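Local coordinates for protein hemolysins related proteins containing CBS domains (Klebsiella pneumoniae subsp. pneumoniae, PDB 3HF7) that binds AMP through its pair of CBS domains, the part of a larger membrane protein present here, although its cellular role remains uncharacterised, at residues A[48-53]-A[75-79]; A[2-7]-A[82-88]; A[14-20]-A[38-43]. All coordinates share one frame. Residues are numbered along the deposited sequence.

Contact 1. Residues A[48-53]-A[75-79]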
loop_
_atom_site.group_PDB
_atom_site.type_symbol
_atom_site.label_atom_id
_atom_site.label_comp_id
_atom_site.label_asym_id
_atom_site.label_seq_id
_atom_site.Cartn_x
_atom_site.Cartn_y
_atom_site.Cartn_z
ATOM N N ALA A 48 4.667 6.913 6.326
ATOM C CA ALA A 48 3.658 5.914 5.995
ATOM C C ALA A 48 3.233 5.175 7.257
ATOM O O ALA A 48 4.061 4.794 8.083
ATOM C CB ALA A 48 4.184 4.952 4.977
ATOM N N ILE A 49 1.934 4.983 7.409
ATOM C CA ILE A 49 1.403 4.398 8.632
ATOM C C ILE A 49 0.846 2.982 8.441
ATOM O O ILE A 49 1.187 2.067 9.193
ATOM C CB ILE A 49 0.327 5.295 9.250
ATOM C CG1 ILE A 49 0.909 6.684 9.473
ATOM C CG2 ILE A 49 -0.211 4.664 10.536
ATOM C CD1 ILE A 49 0.393 7.382 10.692
ATOM N N SER A 50 -0.006 2.808 7.438
ATOM C CA SER A 50 -0.647 1.529 7.208
ATOM C C SER A 50 -1.128 1.381 5.776
ATOM O O SER A 50 -1.142 2.337 5.000
ATOM C CB SER A 50 -1.806 1.361 8.184
ATOM O OG SER A 50 -2.578 2.545 8.215
ATOM N N MET A 51 -1.499 0.154 5.424
ATOM C CA MET A 51 -2.043 -0.135 4.108
ATOM C C MET A 51 -3.510 -0.503 4.304
ATOM O O MET A 51 -3.832 -1.368 5.121
ATOM C CB MET A 51 -1.250 -1.264 3.448
ATOM C CG MET A 51 -1.606 -1.519 2.016
ATOM S SD MET A 51 -0.958 -0.295 0.859
ATOM C CE MET A 51 0.814 -0.543 1.085
ATOM N N LEU A 52 -4.398 0.178 3.586
ATOM C CA LEU A 52 -5.833 0.072 3.847
ATOM C C LEU A 52 -6.486 -0.591 2.668
ATOM O O LEU A 52 -6.321 -0.133 1.526
ATOM C CB LEU A 52 -6.427 1.473 4.063
ATOM C CG LEU A 52 -7.797 1.771 4.709
ATOM C CD1 LEU A 52 -8.836 2.202 3.684
ATOM C CD2 LEU A 52 -8.333 0.644 5.597
ATOM N N ARG A 53 -7.202 -1.686 2.933
ATOM C CA ARG A 53 -7.948 -2.338 1.872
ATOM C C ARG A 53 -9.188 -1.525 1.682
ATOM O O ARG A 53 -10.032 -1.448 2.571
ATOM C CB ARG A 53 -8.267 -3.780 2.224
ATOM C CG ARG A 53 -7.022 -4.613 2.267
ATOM C CD ARG A 53 -7.260 -5.987 2.801
ATOM N NE ARG A 53 -7.269 -5.992 4.256
ATOM C CZ ARG A 53 -8.368 -6.162 4.989
ATOM N NH1 ARG A 53 -9.545 -6.347 4.396
ATOM N NH2 ARG A 53 -8.290 -6.152 6.321
ATOM N N ALA A 75 -8.782 -0.404 10.727
ATOM C CA ALA A 75 -9.153 -1.313 9.653
ATOM C C ALA A 75 -7.994 -1.550 8.695
ATOM O O ALA A 75 -7.976 -2.546 7.967
ATOM C CB ALA A 75 -10.341 -0.762 8.900
ATOM N N ALA A 76 -7.042 -0.618 8.677
ATOM C CA ALA A 76 -5.854 -0.743 7.836
ATOM C C ALA A 76 -4.893 -1.770 8.436
ATOM O O ALA A 76 -4.952 -2.051 9.634
ATOM C CB ALA A 76 -5.187 0.593 7.669
ATOM N N ASP A 77 -4.052 -2.349 7.582
ATOM C CA ASP A 77 -3.034 -3.326 7.991
ATOM C C ASP A 77 -1.673 -2.681 7.981
ATOM O O ASP A 77 -1.403 -1.761 7.196
ATOM C CB ASP A 77 -2.992 -4.492 7.021
ATOM C CG ASP A 77 -4.361 -5.034 6.720
ATOM O OD1 ASP A 77 -4.951 -5.685 7.628
ATOM O OD2 ASP A 77 -4.844 -4.811 5.583
ATOM N N GLU A 78 -0.792 -3.185 8.830
ATOM C CA GLU A 78 0.555 -2.675 8.834
ATOM C C GLU A 78 1.161 -2.854 7.464
ATOM O O GLU A 78 0.860 -3.808 6.769
ATOM C CB GLU A 78 1.382 -3.366 9.896
ATOM C CG GLU A 78 1.577 -2.485 11.109
ATOM C CD GLU A 78 0.369 -2.459 12.022
ATOM O OE1 GLU A 78 -0.239 -1.379 12.184
ATOM O OE2 GLU A 78 0.026 -3.513 12.592
ATOM N N ILE A 79 1.990 -1.907 7.060
ATOM C CA ILE A 79 2.645 -2.016 5.779
ATOM C C ILE A 79 3.671 -3.167 5.791
ATOM O O ILE A 79 4.383 -3.380 6.788
ATOM C CB ILE A 79 3.325 -0.704 5.440
ATOM C CG1 ILE A 79 2.273 0.403 5.415
ATOM C CG2 ILE A 79 4.054 -0.806 4.121
ATOM C CD1 ILE A 79 2.828 1.782 5.167
#
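Ile79 supplies most of the apolar centre. Its CD1 packs 3.5 Å from Ala48 CB, and its CG1 rests 3.6 Å from Ser50 C and 4.4 Å from Met51 CB, so the side chain lies along the first half of strand 48-53. Leu104, on strand 102-106, touches both Ile79 and Met51; the nearest atoms of the Met51 side chain and AMP are about 5 Å apart. A smaller apolar patch forms at the other end, where Leu52 CD2 comes within 3.8 Å of Ala76 CB and 4.1 Å of Ala75 CB. Between the two patches Ala76 CB presses on Ser50 OG at 3.3 Å, close to the classic beta bulge in which Ile49 and Ser50 both face Leu40.

Outward from there, the backbones meet in one antiparallel hydrogen-bonded pair. Met51 N donates to Asp77 O at 2.6 Å and Asp77 N returns the bond to Met51 O at 2.7 Å. It is a single bridge; the segments' end-to-end directions are 129° apart. At the polar edge Arg53, which also touches Arg37, reaches Asp77 OD2 through NE at 3.0 Å in a salt bridge, with the carboxylate near the guanidinium plane.

Asp77 is thus held by both backbone and side chain. Together with the packing of Ile79, this fixes the linker after helix 69-75 to strand 48-53, outermost in its sheet, by polar and apolar means alike.

Contact 2. Residues A[2-7]-A[82-88]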
loop_
_atom_site.group_PDB
_atom_site.type_symbol
_atom_site.label_atom_id
_atom_site.label_comp_id
_atom_site.label_asym_id
_atom_site.label_seq_id
_atom_site.Cartn_x
_atom_site.Cartn_y
_atom_site.Cartn_z
ATOM N N VAL A 2 16.900 -9.474 -13.000
ATOM C CA VAL A 2 15.814 -8.490 -12.858
ATOM C C VAL A 2 15.388 -8.399 -11.381
ATOM O O VAL A 2 15.258 -9.425 -10.699
ATOM C CB VAL A 2 14.590 -8.779 -13.793
ATOM C CG1 VAL A 2 13.637 -7.554 -13.833
ATOM C CG2 VAL A 2 15.058 -9.128 -15.232
ATOM N N SER A 3 15.191 -7.170 -10.895
ATOM C CA SER A 3 14.942 -6.929 -9.474
ATOM C C SER A 3 13.650 -6.172 -9.228
ATOM O O SER A 3 13.041 -5.611 -10.144
ATOM C CB SER A 3 16.100 -6.139 -8.853
ATOM O OG SER A 3 15.828 -4.743 -8.876
ATOM N N VAL A 4 13.256 -6.150 -7.962
ATOM C CA VAL A 4 12.078 -5.433 -7.529
ATOM C C VAL A 4 12.050 -3.996 -8.074
ATOM O O VAL A 4 10.984 -3.475 -8.422
ATOM C CB VAL A 4 11.975 -5.491 -5.984
ATOM C CG1 VAL A 4 11.981 -4.114 -5.350
ATOM C CG2 VAL A 4 10.767 -6.294 -5.564
ATOM N N ASN A 5 13.231 -3.385 -8.180
ATOM C CA ASN A 5 13.371 -1.998 -8.628
ATOM C C ASN A 5 12.803 -1.796 -10.022
ATOM O O ASN A 5 12.304 -0.719 -10.351
ATOM C CB ASN A 5 14.840 -1.556 -8.604
ATOM C CG ASN A 5 15.499 -1.723 -7.232
ATOM O OD1 ASN A 5 14.828 -1.905 -6.207
ATOM N ND2 ASN A 5 16.828 -1.659 -7.217
ATOM N N ASP A 6 12.859 -2.851 -10.833
ATOM C CA ASP A 6 12.460 -2.759 -12.228
ATOM C C ASP A 6 10.953 -2.694 -12.443
ATOM O O ASP A 6 10.497 -2.163 -13.460
ATOM C CB ASP A 6 13.091 -3.893 -13.013
ATOM C CG ASP A 6 14.588 -3.886 -12.885
ATOM O OD1 ASP A 6 15.185 -2.836 -13.225
ATOM O OD2 ASP A 6 15.164 -4.894 -12.423
ATOM N N ILE A 7 10.184 -3.199 -11.477
ATOM C CA ILE A 7 8.731 -3.353 -11.663
ATOM C C ILE A 7 7.839 -2.619 -10.671
ATOM O O ILE A 7 6.637 -2.485 -10.904
ATOM C CB ILE A 7 8.315 -4.843 -11.752
ATOM C CG1 ILE A 7 8.930 -5.659 -10.617
ATOM C CG2 ILE A 7 8.777 -5.420 -13.076
ATOM C CD1 ILE A 7 7.987 -6.030 -9.562
ATOM N N VAL A 82 9.688 -4.146 1.826
ATOM C CA VAL A 82 10.601 -4.934 0.987
ATOM C C VAL A 82 11.867 -4.120 0.712
ATOM O O VAL A 82 11.775 -3.019 0.166
ATOM C CB VAL A 82 9.952 -5.238 -0.389
ATOM C CG1 VAL A 82 10.932 -5.943 -1.328
ATOM C CG2 VAL A 82 8.693 -6.052 -0.212
ATOM N N PRO A 83 13.052 -4.656 1.052
ATOM C CA PRO A 83 14.278 -3.901 0.757
ATOM C C PRO A 83 14.406 -3.533 -0.723
ATOM O O PRO A 83 13.909 -4.256 -1.596
ATOM C CB PRO A 83 15.393 -4.871 1.154
ATOM C CG PRO A 83 14.774 -5.779 2.145
ATOM C CD PRO A 83 13.345 -5.946 1.700
ATOM N N GLU A 84 15.046 -2.400 -0.991
ATOM C CA GLU A 84 15.398 -2.016 -2.350
ATOM C C GLU A 84 16.264 -3.092 -3.004
ATOM O O GLU A 84 17.187 -3.620 -2.384
ATOM C CB GLU A 84 16.138 -0.672 -2.333
ATOM C CG GLU A 84 17.013 -0.381 -3.551
ATOM C CD GLU A 84 18.483 -0.804 -3.365
ATOM O OE1 GLU A 84 19.008 -1.552 -4.231
ATOM O OE2 GLU A 84 19.120 -0.376 -2.364
ATOM N N GLY A 85 15.950 -3.415 -4.252
ATOM C CA GLY A 85 16.794 -4.287 -5.056
ATOM C C GLY A 85 16.659 -5.764 -4.763
ATOM O O GLY A 85 17.429 -6.578 -5.269
ATOM N N THR A 86 15.682 -6.122 -3.936
ATOM C CA THR A 86 15.376 -7.519 -3.725
ATOM C C THR A 86 15.011 -8.096 -5.099
ATOM O O THR A 86 14.248 -7.480 -5.861
ATOM C CB THR A 86 14.263 -7.679 -2.678
ATOM O OG1 THR A 86 14.781 -7.304 -1.396
ATOM C CG2 THR A 86 13.755 -9.107 -2.600
ATOM N N PRO A 87 15.598 -9.251 -5.445
ATOM C CA PRO A 87 15.368 -9.837 -6.764
ATOM C C PRO A 87 13.999 -10.488 -6.839
ATOM O O PRO A 87 13.527 -11.062 -5.848
ATOM C CB PRO A 87 16.476 -10.895 -6.889
ATOM C CG PRO A 87 17.360 -10.714 -5.665
ATOM C CD PRO A 87 16.523 -10.059 -4.633
ATOM N N LEU A 88 13.375 -10.393 -8.011
ATOM C CA LEU A 88 12.015 -10.883 -8.214
ATOM C C LEU A 88 11.863 -12.319 -7.741
ATOM O O LEU A 88 10.844 -12.694 -7.146
ATOM C CB LEU A 88 11.627 -10.781 -9.687
ATOM C CG LEU A 88 11.593 -9.373 -10.283
ATOM C CD1 LEU A 88 10.879 -9.377 -11.631
ATOM C CD2 LEU A 88 10.910 -8.420 -9.323
#
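Val82, just before strand 81-83 ends, makes a light apolar contact: its CG1 is 4.3 Å from Val4 CG2. Pro83 then opens a type II beta turn that runs to Thr86, where Thr86 OG1 bonds back to Pro83 O at 3.2 Å. Gly85 takes the positive phi of this turn, and a side chain here would collide with Glu84; its N donates to Asn5 OD1 at 2.7 Å. Next, Thr86 O accepts from Val4 N at 2.7 Å. Pro87 passes so close to Ser3 that their CA atoms are 4.0 Å apart. Leu88 N adds a weak 3.4 Å bond to Val2 O, while its CD2 packs 3.6 Å from Ile7 CG1 and its CD1 4.0 Å from Val2 CG1. Ser3 and Asp6 form a capping box, Ser3 OG accepting from Asn5 N and Asp6 OD2 from Ser3 N. The chain's N-terminal turn of helix therefore docks on the second CBS domain, an arrangement consistent with tandem CBS pairs.

Contact 3. Residues A[14-20]-A[38-43]. With AMP (adenosine monophosphate), chain B.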
loop_
_atom_site.group_PDB
_atom_site.type_symbol
_atom_site.label_atom_id
_atom_site.label_comp_id
_atom_site.label_asym_id
_atom_site.label_seq_id
_atom_site.Cartn_x
_atom_site.Cartn_y
_atom_site.Cartn_z
ATOM N N ILE A 14 2.495 6.529 -6.111
ATOM C CA ILE A 14 1.788 5.779 -5.095
ATOM C C ILE A 14 0.553 6.567 -4.682
ATOM O O ILE A 14 0.662 7.721 -4.255
ATOM C CB ILE A 14 2.691 5.499 -3.879
ATOM C CG1 ILE A 14 3.891 4.654 -4.312
ATOM C CG2 ILE A 14 1.928 4.769 -2.814
ATOM C CD1 ILE A 14 4.822 4.200 -3.198
ATOM N N VAL A 15 -0.620 5.954 -4.835
ATOM C CA VAL A 15 -1.874 6.523 -4.327
ATOM C C VAL A 15 -2.043 6.207 -2.838
ATOM O O VAL A 15 -2.042 5.046 -2.410
ATOM C CB VAL A 15 -3.111 6.013 -5.095
ATOM C CG1 VAL A 15 -4.371 6.638 -4.529
ATOM C CG2 VAL A 15 -2.995 6.325 -6.591
ATOM N N GLY A 16 -2.171 7.261 -2.053
ATOM C CA GLY A 16 -2.397 7.131 -0.634
ATOM C C GLY A 16 -3.132 8.366 -0.158
ATOM O O GLY A 16 -3.448 9.261 -0.951
ATOM N N ILE A 17 -3.419 8.415 1.135
ATOM C CA ILE A 17 -4.100 9.559 1.703
ATOM C C ILE A 17 -3.324 10.083 2.883
ATOM O O ILE A 17 -2.872 9.335 3.756
ATOM C CB ILE A 17 -5.553 9.243 2.166
ATOM C CG1 ILE A 17 -6.342 8.519 1.081
ATOM C CG2 ILE A 17 -6.289 10.522 2.535
ATOM C CD1 ILE A 17 -7.606 7.834 1.631
ATOM N N ASP A 18 -3.193 11.398 2.883
ATOM C CA ASP A 18 -2.719 12.138 4.028
ATOM C C ASP A 18 -3.829 12.133 5.052
ATOM O O ASP A 18 -4.902 12.711 4.833
ATOM C CB ASP A 18 -2.376 13.574 3.630
ATOM C CG ASP A 18 -1.507 14.262 4.648
ATOM O OD1 ASP A 18 -1.343 13.713 5.767
ATOM O OD2 ASP A 18 -0.982 15.359 4.327
ATOM N N ILE A 19 -3.585 11.466 6.169
ATOM C CA ILE A 19 -4.599 11.411 7.206
ATOM C C ILE A 19 -4.698 12.746 7.940
ATOM O O ILE A 19 -5.525 12.890 8.846
ATOM C CB ILE A 19 -4.406 10.225 8.176
ATOM C CG1 ILE A 19 -3.276 10.492 9.162
ATOM C CG2 ILE A 19 -4.174 8.944 7.397
ATOM C CD1 ILE A 19 -3.184 9.427 10.237
ATOM N N ASN A 20 -3.873 13.719 7.542
ATOM C CA ASN A 20 -4.020 15.096 8.033
ATOM C C ASN A 20 -5.146 15.922 7.389
ATOM O O ASN A 20 -5.583 16.911 7.971
ATOM C CB ASN A 20 -2.699 15.863 7.961
ATOM C CG ASN A 20 -1.770 15.529 9.111
ATOM O OD1 ASN A 20 -2.181 14.940 10.107
ATOM N ND2 ASN A 20 -0.501 15.902 8.973
ATOM N N ILE A 38 -4.540 1.169 -0.474
ATOM C CA ILE A 38 -3.936 2.507 -0.533
ATOM C C ILE A 38 -3.253 2.849 0.765
ATOM O O ILE A 38 -3.671 2.391 1.826
ATOM C CB ILE A 38 -4.949 3.617 -0.828
ATOM C CG1 ILE A 38 -6.161 3.485 0.091
ATOM C CG2 ILE A 38 -5.319 3.625 -2.308
ATOM C CD1 ILE A 38 -6.477 4.728 0.818
ATOM N N VAL A 39 -2.214 3.683 0.670
ATOM C CA VAL A 39 -1.374 3.993 1.817
ATOM C C VAL A 39 -2.023 5.084 2.653
ATOM O O VAL A 39 -2.491 6.094 2.124
ATOM C CB VAL A 39 0.080 4.394 1.402
ATOM C CG1 VAL A 39 0.981 4.529 2.627
ATOM C CG2 VAL A 39 0.678 3.387 0.433
ATOM N N LEU A 40 -2.065 4.860 3.961
ATOM C CA LEU A 40 -2.411 5.904 4.913
ATOM C C LEU A 40 -1.116 6.466 5.482
ATOM O O LEU A 40 -0.263 5.717 5.974
ATOM C CB LEU A 40 -3.294 5.334 6.028
ATOM C CG LEU A 40 -4.628 4.689 5.621
ATOM C CD1 LEU A 40 -5.365 4.192 6.875
ATOM C CD2 LEU A 40 -5.516 5.640 4.780
ATOM N N TYR A 41 -0.958 7.780 5.395
ATOM C CA TYR A 41 0.221 8.427 5.959
ATOM C C TYR A 41 -0.112 9.786 6.586
ATOM O O TYR A 41 -1.180 10.372 6.343
ATOM C CB TYR A 41 1.283 8.617 4.875
ATOM C CG TYR A 41 0.837 9.507 3.736
ATOM C CD1 TYR A 41 0.850 10.904 3.857
ATOM C CD2 TYR A 41 0.393 8.959 2.539
ATOM C CE1 TYR A 41 0.436 11.715 2.803
ATOM C CE2 TYR A 41 -0.029 9.764 1.493
ATOM C CZ TYR A 41 -0.007 11.119 1.629
ATOM O OH TYR A 41 -0.422 11.883 0.570
ATOM N N ARG A 42 0.828 10.294 7.372
ATOM C CA ARG A 42 0.691 11.602 7.948
ATOM C C ARG A 42 1.710 12.526 7.258
ATOM O O ARG A 42 2.926 12.376 7.446
ATOM C CB ARG A 42 0.941 11.496 9.445
ATOM C CG ARG A 42 0.264 12.550 10.299
ATOM C CD ARG A 42 0.409 12.187 11.783
ATOM N NE ARG A 42 1.575 11.320 11.986
ATOM C CZ ARG A 42 1.551 10.104 12.547
ATOM N NH1 ARG A 42 0.417 9.575 13.015
ATOM N NH2 ARG A 42 2.686 9.420 12.658
ATOM N N ASP A 43 1.208 13.458 6.442
ATOM C CA ASP A 43 2.026 14.508 5.805
ATOM C C ASP A 43 2.680 14.115 4.493
ATOM O O ASP A 43 2.532 14.799 3.478
ATOM C CB ASP A 43 3.111 15.014 6.749
ATOM C CG ASP A 43 2.555 15.853 7.864
ATOM O OD1 ASP A 43 1.542 16.546 7.620
ATOM O OD2 ASP A 43 3.130 15.831 8.977
HETATM P P AMP B . -5.585 -2.771 -8.286
HETATM O O1P AMP B . -5.855 -1.491 -9.059
HETATM O O2P AMP B . -5.546 -2.630 -6.782
HETATM O O3P AMP B . -6.358 -3.983 -8.731
HETATM O "O5'" AMP B . -4.070 -3.178 -8.695
HETATM C "C5'" AMP B . -3.563 -3.020 -10.029
HETATM C "C4'" AMP B . -2.084 -2.635 -10.016
HETATM O "O4'" AMP B . -1.927 -1.232 -9.801
HETATM C "C3'" AMP B . -1.265 -3.329 -8.925
HETATM O "O3'" AMP B . -0.647 -4.561 -9.351
HETATM C "C2'" AMP B . -0.218 -2.301 -8.558
HETATM O "O2'" AMP B . 0.959 -2.484 -9.333
HETATM C "C1'" AMP B . -0.822 -0.962 -8.925
HETATM N N9 AMP B . -1.233 -0.356 -7.630
HETATM C C8 AMP B . -1.940 -1.017 -6.700
HETATM N N7 AMP B . -2.165 -0.247 -5.613
HETATM C C5 AMP B . -1.590 0.936 -5.826
HETATM C C6 AMP B . -1.466 2.180 -5.047
HETATM N N6 AMP B . -2.034 2.279 -3.818
HETATM N N1 AMP B . -0.780 3.199 -5.617
HETATM C C2 AMP B . -0.218 3.094 -6.845
HETATM N N3 AMP B . -0.289 1.976 -7.598
HETATM C C4 AMP B . -0.961 0.872 -7.156
#
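The clearest hollow is at Gly16. Its CA sits 2.9 Å from Val39 O, and a beta carbon there would run into that oxygen and crowd the Tyr41 ring. With no side chain in the way, Tyr41 folds back across strand 16-18: Tyr41 CE2 lies 3.8 Å from Gly16 C, while Ile17 O and Asp18 CA sit over one face of the ring. On the sheet face of Val39 and Tyr41, Ile14 CG2 packs 3.7 Å from Val39 CG2.

On the opposite face of the sheet Ile17 is the bump. Its CD1 meets Ile38 CD1 at 3.4 Å and Leu40 CD2 at 4.4 Å, and Ile19 continues the row with CG2 4.0 Å from Leu40 CB. Val15 CG1 packs 3.9 Å from Ile38 CG2.

The strands run parallel, zipped by Ile17 N to Val39 O (2.7 Å), Tyr41 N to Ile17 O (3.0 Å) and Ile19 N to Tyr41 O (2.6 Å). At the Asp18-Asp43 end Asp18 OD1 closes an Asx turn with Asn20 N and also accepts from Asp43 N at 2.7 Å. At the Val15 end the adenine edge of AMP fits against the backbone, with Val15 N donating to N1 at 2.9 Å and N6 of AMP to Val15 O at 3.1 Å.

These are the two strands of a beta-alpha-beta unit. From the connecting helix 23-31, Ile26 and Leu30 pack on Ile17, and Leu30 also on Ile38; strand 48-53 flanks strand 37-41 on its other side, and Ile14 reaches across to Ile112 and Leu115 of strand 112-117.

How the contacts relate
Contacts 1 and 3 both reach one three-stranded sheet, ordered 16-18, 37-41, 48-53, with 75-79 lying along its outermost strand 48-53; their centres are 10 Å apart. They meet where Leu40 pairs with Ile49 and Ser50 and packs on Ala76. Contact 2, its centre 21 Å from that of contact 1 and 23 Å from that of contact 3, involves the outermost strand 81-83 of the four-stranded sheet, most of which belongs to the second CBS domain. Contact 3 closes before contact 1 opens, and contact 2 encloses both: the N-terminal residues cross to the second domain, while 75-79 leads into strand 81-83. AMP lies between the halves, bonded by contact 3 and by Asp120.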